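Local structure of DUF4442 domain-containing protein (Pseudomonas aeruginosa, 1YOC) at residues His57-Val61 with Lys100-Val105; Met93-Ala99 with Pro134-Ile140. The protein is of unknown function but adopts the hotdog fold and is probably related to PaaI-type thioesterases. All blocks are in the same frame, centred on the assembly; numbering follows the deposited sequence.

In the fold
Following the chain from the N terminus, 57-61 comes first, in the loop between strand 43-48 and helix 63-81. That helix and most of strand 86-97 follow before 93-99, which runs directly into 100-105; contact 1 therefore closes a loop of 38 intervening residues. Strands 105-110 and 120-130 come next, and 134-140 then returns beside 93-99, so contact 2 closes a loop of 34. The two closures cross, because their segments alternate along the chain. Contact 1 ties the approach to the helix to the loop leaving strand 86-97, outermost within its own chain, whereas contact 2 holds that strand in the sheet. Their centres lie about 14 Å apart, and Val135 packs on Ala101 where they meet.

Contact 1: residues His57-Val61 with Lys100-Val105; sequences HIGTV and KATGDV
Val61 lays its side chain against Ala101, with Val61 CB 3.7 Å from Ala101 CB, and its t rotamer sends Val61 CG2 on to Val105 CG2 at 4.3 Å. Both segments are irregular until Val105, which begins a strand. In 57-61, Gly59 takes positive phi (66/26), after which Thr60 (-114/174) and Val61 (-67/131) are extended; Lys100 (-68/145) and Ala101 (-103/102) are also extended. The nearest CA pairs are Thr60 with Thr102 at 5.1 Å and Val61 with Ala101 at 5.2 Å. One direct hydrogen bond crosses, Val61 N to Ala101 O, 2.8 Å and linear (179°). A water adds a second link: it accepts from Ala101 N at 2.8 Å, donates to Val61 O at 2.6 Å, and lies 2.8 Å from Thr60 OG1, which also bonds to Asn56. Thr60 (chi1 p) brings CG2 within 4.0 Å of Lys100 CB. Leu66 of helix 63-81 and Phe48 of strand 43-48 both touch Val61 and Val105, placing this loop-to-loop junction at the entry to the long helix of the hotdog fold. With Val61 N, Val61 O and Ala101 N and O all engaged, directly or through water, the contact satisfies main-chain polar groups beside a buried apolar patch without forming a sheet.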
ATOM      1  N   HIS B  57      -5.123 -12.400   5.301  1.00 14.14           N
ATOM      2  CA  HIS B  57      -6.012 -13.450   5.812  1.00 18.62           C
ATOM      3  C   HIS B  57      -5.659 -14.881   5.460  1.00 18.71           C
ATOM      4  O   HIS B  57      -6.313 -15.792   5.978  1.00 20.06           O
ATOM      5  CB  HIS B  57      -7.465 -13.182   5.436  1.00 19.37           C
ATOM      6  CG  HIS B  57      -7.701 -13.089   3.962  1.00 25.07           C
ATOM      7  ND1 HIS B  57      -7.289 -12.005   3.211  1.00 28.70           N
ATOM      8  CD2 HIS B  57      -8.230 -13.979   3.089  1.00 26.48           C
ATOM      9  CE1 HIS B  57      -7.550 -12.240   1.935  1.00 30.78           C
ATOM     10  NE2 HIS B  57      -8.119 -13.431   1.836  1.00 29.97           N
ATOM     11  N   ILE B  58      -4.658 -15.091   4.590  1.00 17.46           N
ATOM     12  CA  ILE B  58      -4.209 -16.445   4.316  1.00 18.07           C
ATOM     13  C   ILE B  58      -2.826 -16.672   4.951  1.00 16.39           C
ATOM     14  O   ILE B  58      -2.119 -17.618   4.614  1.00 18.15           O
ATOM     15  CB  ILE B  58      -4.182 -16.793   2.816  1.00 18.14           C
ATOM     16  CG1 ILE B  58      -3.224 -15.869   2.042  1.00 18.98           C
ATOM     17  CG2 ILE B  58      -5.582 -16.701   2.275  1.00 18.83           C
ATOM     18  CD1 ILE B  58      -2.847 -16.467   0.713  1.00 20.58           C
ATOM     19  N   GLY B  59      -2.481 -15.803   5.896  1.00 14.40           N
ATOM     20  CA  GLY B  59      -1.228 -15.906   6.638  1.00 13.71           C
ATOM     21  C   GLY B  59       0.052 -15.713   5.846  1.00 14.66           C
ATOM     22  O   GLY B  59       1.099 -16.251   6.212  1.00 15.01           O
ATOM     23  N   THR B  60      -0.022 -14.971   4.746  1.00 13.35           N
ATOM     24  CA  THR B  60       1.195 -14.687   3.996  1.00 12.58           C
ATOM     25  C   THR B  60       1.413 -13.173   4.126  1.00 12.36           C
ATOM     26  O   THR B  60       0.585 -12.458   4.698  1.00 11.47           O
ATOM     27  CB  THR B  60       1.117 -15.174   2.495  1.00 12.94           C
ATOM     28  OG1 THR B  60       0.110 -14.469   1.787  1.00 12.52           O
ATOM     29  CG2 THR B  60       0.781 -16.665   2.434  1.00 12.99           C
ATOM     30  N   VAL B  61       2.524 -12.682   3.619  1.00 11.71           N
ATOM     31  CA  VAL B  61       2.798 -11.245   3.762  1.00 11.27           C
ATOM     32  C   VAL B  61       1.791 -10.445   2.940  1.00 11.03           C
ATOM     33  O   VAL B  61       1.540 -10.712   1.753  1.00 11.61           O
ATOM     34  CB  VAL B  61       4.238 -10.893   3.358  1.00 11.11           C
ATOM     35  CG1 VAL B  61       4.477  -9.362   3.632  1.00 10.98           C
ATOM     36  CG2 VAL B  61       5.243 -11.708   4.238  1.00 11.63           C
ATOM     37  N   LYS B 100       2.442 -15.807  -3.623  1.00 14.36           N
ATOM     38  CA  LYS B 100       2.261 -15.520  -2.195  1.00 14.49           C
ATOM     39  C   LYS B 100       3.643 -15.292  -1.599  1.00 13.13           C
ATOM     40  O   LYS B 100       4.606 -15.955  -1.969  1.00 14.62           O
ATOM     41  CB  LYS B 100       1.588 -16.698  -1.469  1.00 16.67           C
ATOM     42  CG  LYS B 100       0.225 -17.085  -2.073  1.00 22.95           C
ATOM     43  CD  LYS B 100      -0.496 -15.854  -2.660  1.00 29.97           C
ATOM     44  CE  LYS B 100      -1.879 -16.203  -3.211  1.00 32.76           C
ATOM     45  NZ  LYS B 100      -2.756 -16.625  -2.099  1.00 37.32           N
ATOM     46  N   ALA B 101       3.735 -14.382  -0.634  1.00 12.74           N
ATOM     47  CA  ALA B 101       5.015 -14.046   0.001  1.00 11.97           C
ATOM     48  C   ALA B 101       5.010 -14.756   1.344  1.00 11.97           C
ATOM     49  O   ALA B 101       4.356 -14.320   2.311  1.00 12.09           O
ATOM     50  CB  ALA B 101       5.122 -12.549   0.179  1.00 11.30           C
ATOM     51  N   THR B 102       5.736 -15.859   1.390  1.00 12.48           N
ATOM     52  CA  THR B 102       5.710 -16.710   2.594  1.00 13.45           C
ATOM     53  C   THR B 102       6.881 -16.634   3.559  1.00 15.63           C
ATOM     54  O   THR B 102       7.099 -17.553   4.365  1.00 16.66           O
ATOM     55  CB  THR B 102       5.554 -18.163   2.138  1.00 15.06           C
ATOM     56  OG1 THR B 102       6.748 -18.554   1.461  1.00 13.53           O
ATOM     57  CG2 THR B 102       4.344 -18.293   1.185  1.00 15.56           C
ATOM     58  N   GLY B 103       7.648 -15.557   3.489  1.00 14.99           N
ATOM     59  CA  GLY B 103       8.783 -15.415   4.395  1.00 15.14           C
ATOM     60  C   GLY B 103       9.304 -13.991   4.348  1.00 14.58           C
ATOM     61  O   GLY B 103       8.600 -13.109   3.837  1.00 14.54           O
ATOM     62  N   ASP B 104      10.497 -13.753   4.893  1.00 13.60           N
ATOM     63  CA  ASP B 104      11.076 -12.414   4.889  1.00 14.97           C
ATOM     64  C   ASP B 104      11.245 -11.922   3.464  1.00 13.46           C
ATOM     65  O   ASP B 104      11.610 -12.678   2.577  1.00 12.29           O
ATOM     66  CB  ASP B 104      12.433 -12.380   5.614  1.00 15.59           C
ATOM     67  CG  ASP B 104      12.333 -12.847   7.073  1.00 17.74           C
ATOM     68  OD1 ASP B 104      11.261 -12.732   7.731  1.00 13.78           O
ATOM     69  OD2 ASP B 104      13.357 -13.338   7.573  1.00 18.05           O
ATOM     70  N   VAL B 105      10.973 -10.641   3.288  1.00 12.77           N
ATOM     71  CA  VAL B 105      11.003  -9.981   1.989  1.00 12.96           C
ATOM     72  C   VAL B 105      12.215  -9.093   1.726  1.00 13.00           C
ATOM     73  O   VAL B 105      12.731  -8.437   2.641  1.00 11.36           O
ATOM     74  CB  VAL B 105       9.710  -9.102   1.851  1.00 13.06           C
ATOM     75  CG1 VAL B 105       9.642  -8.490   0.475  1.00 11.78           C
ATOM     76  CG2 VAL B 105       8.462  -9.990   2.057  1.00 11.30           C
TER
HETATM   77  O   HOH W   1       1.553 -12.750   0.141  1.00 13.44           O

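Contact 2: residues Met93-Ala99 with Pro134-Ile140; sequences MTVEYLA and PVFRAEI. With GOL (glycerol), chain C.
Antiparallel strands 93-97 and 134-140 run with axes 4.7 Å apart at closest, at 172°. Thr94-Glu139 and Glu96-Arg137 are hydrogen-bonded pairs (N-O 2.9 to 3.1 Å for Thr94 N-Glu139 O, Glu139 N-Thr94 O, Glu96 N-Arg137 O and Arg137 N-Glu96 O); Met93-Ile140, Val95-Ala138 and Tyr97-Phe136 are non-hydrogen-bonded. Past Tyr97, Val135 O accepts from Leu98 N (2.9 Å) and Ala99 N (3.2 Å). On the far side of 134-140, Val135 (-126/-8) and Phe136 share one partner, Ala128 of strand 120-130, which makes a classic beta bulge. Towards helix 63-81, Phe136 (chi1 t) places CE1 3.6 Å from Val95 CB and CD1 3.8 Å from Tyr97 CD1. On the other face, Arg137 NH2 forms a salt bridge with Glu96 OE1 (3.0 Å), Leu98 CD2 covers the guanidinium, and Arg137 NE binds O1 of a glycerol, probably from crystallisation, at 3.0 Å. Residues 93-96 also pair antiparallel with the second subunit, where Thr94 meets its counterpart: the sheet continued across a dimer, wrapped on a long helix, typical of hotdog proteins.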
ATOM      1  N   MET B  93       1.285   4.585  -9.050  1.00 10.59           N
ATOM      2  CA  MET B  93       1.985   3.318  -8.822  1.00 10.48           C
ATOM      3  C   MET B  93       1.154   2.187  -9.401  1.00 10.26           C
ATOM      4  O   MET B  93      -0.079   2.196  -9.293  1.00 10.40           O
ATOM      5  CB  MET B  93       2.209   3.042  -7.321  1.00 10.77           C
ATOM      6  CG  MET B  93       2.743   1.602  -7.072  1.00 10.79           C
ATOM      7  SD  MET B  93       3.061   1.263  -5.312  1.00 11.95           S
ATOM      8  CE  MET B  93       1.374   1.245  -4.668  1.00 11.79           C
ATOM      9  N   THR B  94       1.813   1.278 -10.099  1.00  9.29           N
ATOM     10  CA  THR B  94       1.124   0.085 -10.593  1.00 10.25           C
ATOM     11  C   THR B  94       1.886  -1.100 -10.039  1.00  9.27           C
ATOM     12  O   THR B  94       3.113  -1.155 -10.103  1.00 10.73           O
ATOM     13  CB  THR B  94       1.068  -0.016 -12.146  1.00  9.85           C
ATOM     14  OG1 THR B  94       0.238   1.053 -12.631  1.00 13.96           O
ATOM     15  CG2 THR B  94       0.426  -1.391 -12.586  1.00 11.69           C
ATOM     16  N   VAL B  95       1.161  -2.057  -9.480  1.00 10.60           N
ATOM     17  CA  VAL B  95       1.804  -3.248  -8.938  1.00  9.62           C
ATOM     18  C   VAL B  95       1.103  -4.530  -9.484  1.00 10.43           C
ATOM     19  O   VAL B  95      -0.064  -4.500  -9.899  1.00  9.35           O
ATOM     20  CB  VAL B  95       1.713  -3.312  -7.384  1.00  9.59           C
ATOM     21  CG1 VAL B  95       2.278  -2.028  -6.764  1.00  9.55           C
ATOM     22  CG2 VAL B  95       0.201  -3.474  -6.928  1.00 11.25           C
ATOM     23  N   GLU B  96       1.849  -5.639  -9.482  1.00  9.96           N
ATOM     24  CA  GLU B  96       1.304  -6.959  -9.844  1.00 12.64           C
ATOM     25  C   GLU B  96       1.744  -7.955  -8.782  1.00 12.14           C
ATOM     26  O   GLU B  96       2.914  -7.958  -8.331  1.00 11.40           O
ATOM     27  CB  GLU B  96       1.818  -7.415 -11.223  1.00 14.70           C
ATOM     28  CG  GLU B  96       1.085  -6.632 -12.344  1.00 22.31           C
ATOM     29  CD  GLU B  96       1.612  -7.002 -13.707  1.00 25.30           C
ATOM     30  OE1 GLU B  96       2.634  -6.442 -14.128  1.00 28.07           O
ATOM     31  OE2 GLU B  96       1.007  -7.883 -14.332  1.00 30.21           O
ATOM     32  N   TYR B  97       0.802  -8.793  -8.372  1.00 12.26           N
ATOM     33  CA  TYR B  97       1.059  -9.776  -7.339  1.00 12.63           C
ATOM     34  C   TYR B  97       1.401 -11.077  -8.027  1.00 13.80           C
ATOM     35  O   TYR B  97       0.538 -11.722  -8.619  1.00 14.53           O
ATOM     36  CB  TYR B  97      -0.183  -9.901  -6.456  1.00 12.15           C
ATOM     37  CG  TYR B  97      -0.557  -8.550  -5.881  1.00 12.25           C
ATOM     38  CD1 TYR B  97       0.353  -7.841  -5.086  1.00 13.21           C
ATOM     39  CD2 TYR B  97      -1.827  -7.978  -6.114  1.00 10.41           C
ATOM     40  CE1 TYR B  97       0.016  -6.586  -4.522  1.00 10.99           C
ATOM     41  CE2 TYR B  97      -2.166  -6.720  -5.550  1.00 12.00           C
ATOM     42  CZ  TYR B  97      -1.245  -6.049  -4.759  1.00 11.83           C
ATOM     43  OH  TYR B  97      -1.569  -4.830  -4.183  1.00 13.82           O
ATOM     44  N   LEU B  98       2.671 -11.458  -7.951  1.00 12.92           N
ATOM     45  CA  LEU B  98       3.119 -12.648  -8.670  1.00 14.45           C
ATOM     46  C   LEU B  98       2.980 -13.990  -7.970  1.00 14.85           C
ATOM     47  O   LEU B  98       2.754 -15.016  -8.636  1.00 16.07           O
ATOM     48  CB  LEU B  98       4.597 -12.494  -9.064  1.00 14.20           C
ATOM     49  CG  LEU B  98       4.965 -11.130  -9.699  1.00 15.03           C
ATOM     50  CD1 LEU B  98       6.414 -11.201 -10.144  1.00 15.65           C
ATOM     51  CD2 LEU B  98       4.031 -10.787 -10.869  1.00 16.28           C
ATOM     52  N   ALA B  99       3.175 -13.999  -6.660  1.00 14.23           N
ATOM     53  CA  ALA B  99       3.124 -15.240  -5.886  1.00 15.10           C
ATOM     54  C   ALA B  99       2.863 -14.858  -4.437  1.00 14.76           C
ATOM     55  O   ALA B  99       3.038 -13.706  -4.066  1.00 14.30           O
ATOM     56  CB  ALA B  99       4.494 -15.974  -5.996  1.00 13.71           C
ATOM     57  N   PRO B 134      10.984 -14.025  -7.126  1.00 16.11           N
ATOM     58  CA  PRO B 134      10.118 -12.846  -7.271  1.00 13.73           C
ATOM     59  C   PRO B 134       8.667 -13.149  -6.913  1.00 14.43           C
ATOM     60  O   PRO B 134       8.089 -14.143  -7.361  1.00 15.29           O
ATOM     61  CB  PRO B 134      10.312 -12.457  -8.733  1.00 16.36           C
ATOM     62  CG  PRO B 134      10.566 -13.773  -9.401  1.00 16.54           C
ATOM     63  CD  PRO B 134      11.402 -14.552  -8.437  1.00 15.66           C
ATOM     64  N   VAL B 135       8.082 -12.291  -6.082  1.00 12.02           N
ATOM     65  CA  VAL B 135       6.719 -12.491  -5.635  1.00  9.70           C
ATOM     66  C   VAL B 135       5.842 -11.253  -5.901  1.00 11.42           C
ATOM     67  O   VAL B 135       4.622 -11.323  -5.780  1.00  9.81           O
ATOM     68  CB  VAL B 135       6.661 -12.771  -4.105  1.00 11.27           C
ATOM     69  CG1 VAL B 135       7.481 -14.011  -3.734  1.00 12.87           C
ATOM     70  CG2 VAL B 135       7.129 -11.534  -3.311  1.00 12.29           C
ATOM     71  N   PHE B 136       6.465 -10.157  -6.320  1.00 11.04           N
ATOM     72  CA  PHE B 136       5.762  -8.875  -6.480  1.00 12.02           C
ATOM     73  C   PHE B 136       6.580  -7.913  -7.326  1.00 11.75           C
ATOM     74  O   PHE B 136       7.820  -7.906  -7.241  1.00 10.81           O
ATOM     75  CB  PHE B 136       5.582  -8.291  -5.080  1.00 11.76           C
ATOM     76  CG  PHE B 136       5.183  -6.822  -5.035  1.00 10.94           C
ATOM     77  CD1 PHE B 136       3.840  -6.444  -4.944  1.00 10.64           C
ATOM     78  CD2 PHE B 136       6.171  -5.831  -4.968  1.00 10.16           C
ATOM     79  CE1 PHE B 136       3.478  -5.079  -4.765  1.00 12.13           C
ATOM     80  CE2 PHE B 136       5.827  -4.468  -4.796  1.00 13.81           C
ATOM     81  CZ  PHE B 136       4.466  -4.106  -4.688  1.00 11.79           C
ATOM     82  N   ARG B 137       5.882  -7.100  -8.127  1.00 10.88           N
ATOM     83  CA  ARG B 137       6.557  -6.065  -8.943  1.00 13.69           C
ATOM     84  C   ARG B 137       5.754  -4.775  -8.834  1.00 14.10           C
ATOM     85  O   ARG B 137       4.531  -4.812  -8.747  1.00 13.87           O
ATOM     86  CB  ARG B 137       6.561  -6.383 -10.449  1.00 15.81           C
ATOM     87  CG  ARG B 137       7.349  -7.554 -10.947  1.00 23.06           C
ATOM     88  CD  ARG B 137       7.391  -7.489 -12.526  1.00 21.73           C
ATOM     89  NE  ARG B 137       6.070  -7.651 -13.135  1.00 23.00           N
ATOM     90  CZ  ARG B 137       5.550  -8.823 -13.515  1.00 24.40           C
ATOM     91  NH1 ARG B 137       6.235  -9.953 -13.376  1.00 23.74           N
ATOM     92  NH2 ARG B 137       4.313  -8.885 -13.985  1.00 26.50           N
ATOM     93  N   ALA B 138       6.454  -3.645  -8.873  1.00 13.05           N
ATOM     94  CA  ALA B 138       5.794  -2.348  -8.875  1.00 12.33           C
ATOM     95  C   ALA B 138       6.580  -1.386  -9.772  1.00 11.48           C
ATOM     96  O   ALA B 138       7.782  -1.587 -10.048  1.00 10.89           O
ATOM     97  CB  ALA B 138       5.744  -1.766  -7.484  1.00 12.32           C
ATOM     98  N   GLU B 139       5.873  -0.361 -10.236  1.00 10.40           N
ATOM     99  CA  GLU B 139       6.487   0.741 -10.972  1.00  9.96           C
ATOM    100  C   GLU B 139       5.862   1.967 -10.294  1.00 10.17           C
ATOM    101  O   GLU B 139       4.657   2.069 -10.236  1.00 10.17           O
ATOM    102  CB  GLU B 139       6.124   0.673 -12.453  1.00 12.39           C
ATOM    103  CG  GLU B 139       7.041  -0.279 -13.228  1.00 15.45           C
ATOM    104  CD  GLU B 139       6.578  -0.485 -14.674  1.00 18.29           C
ATOM    105  OE1 GLU B 139       5.704   0.288 -15.146  1.00 19.12           O
ATOM    106  OE2 GLU B 139       7.105  -1.413 -15.315  1.00 21.83           O
ATOM    107  N   ILE B 140       6.685   2.843  -9.717  1.00  9.93           N
ATOM    108  CA  ILE B 140       6.201   4.036  -9.048  1.00  8.46           C
ATOM    109  C   ILE B 140       6.671   5.234  -9.890  1.00 10.14           C
ATOM    110  O   ILE B 140       7.856   5.414 -10.135  1.00  8.89           O
ATOM    111  CB  ILE B 140       6.761   4.115  -7.630  1.00 11.86           C
ATOM    112  CG1 ILE B 140       6.258   2.909  -6.817  1.00 11.57           C
ATOM    113  CG2 ILE B 140       6.319   5.458  -6.975  1.00 11.13           C
ATOM    114  CD1 ILE B 140       6.952   2.736  -5.426  1.00 13.41           C
TER
HETATM  115  C1  GOL C3003       5.038  -3.471 -13.075  1.00 36.77           C
HETATM  116  O1  GOL C3003       5.413  -4.733 -13.632  1.00 34.15           O
HETATM  117  C2  GOL C3003       3.512  -3.268 -13.121  1.00 36.33           C
HETATM  118  O2  GOL C3003       4.072  -3.996 -12.025  1.00 37.14           O
HETATM  119  C3  GOL C3003       2.621  -3.328 -14.373  1.00 37.82           C
HETATM  120  O3  GOL C3003       2.793  -2.183 -15.223  1.00 38.04           O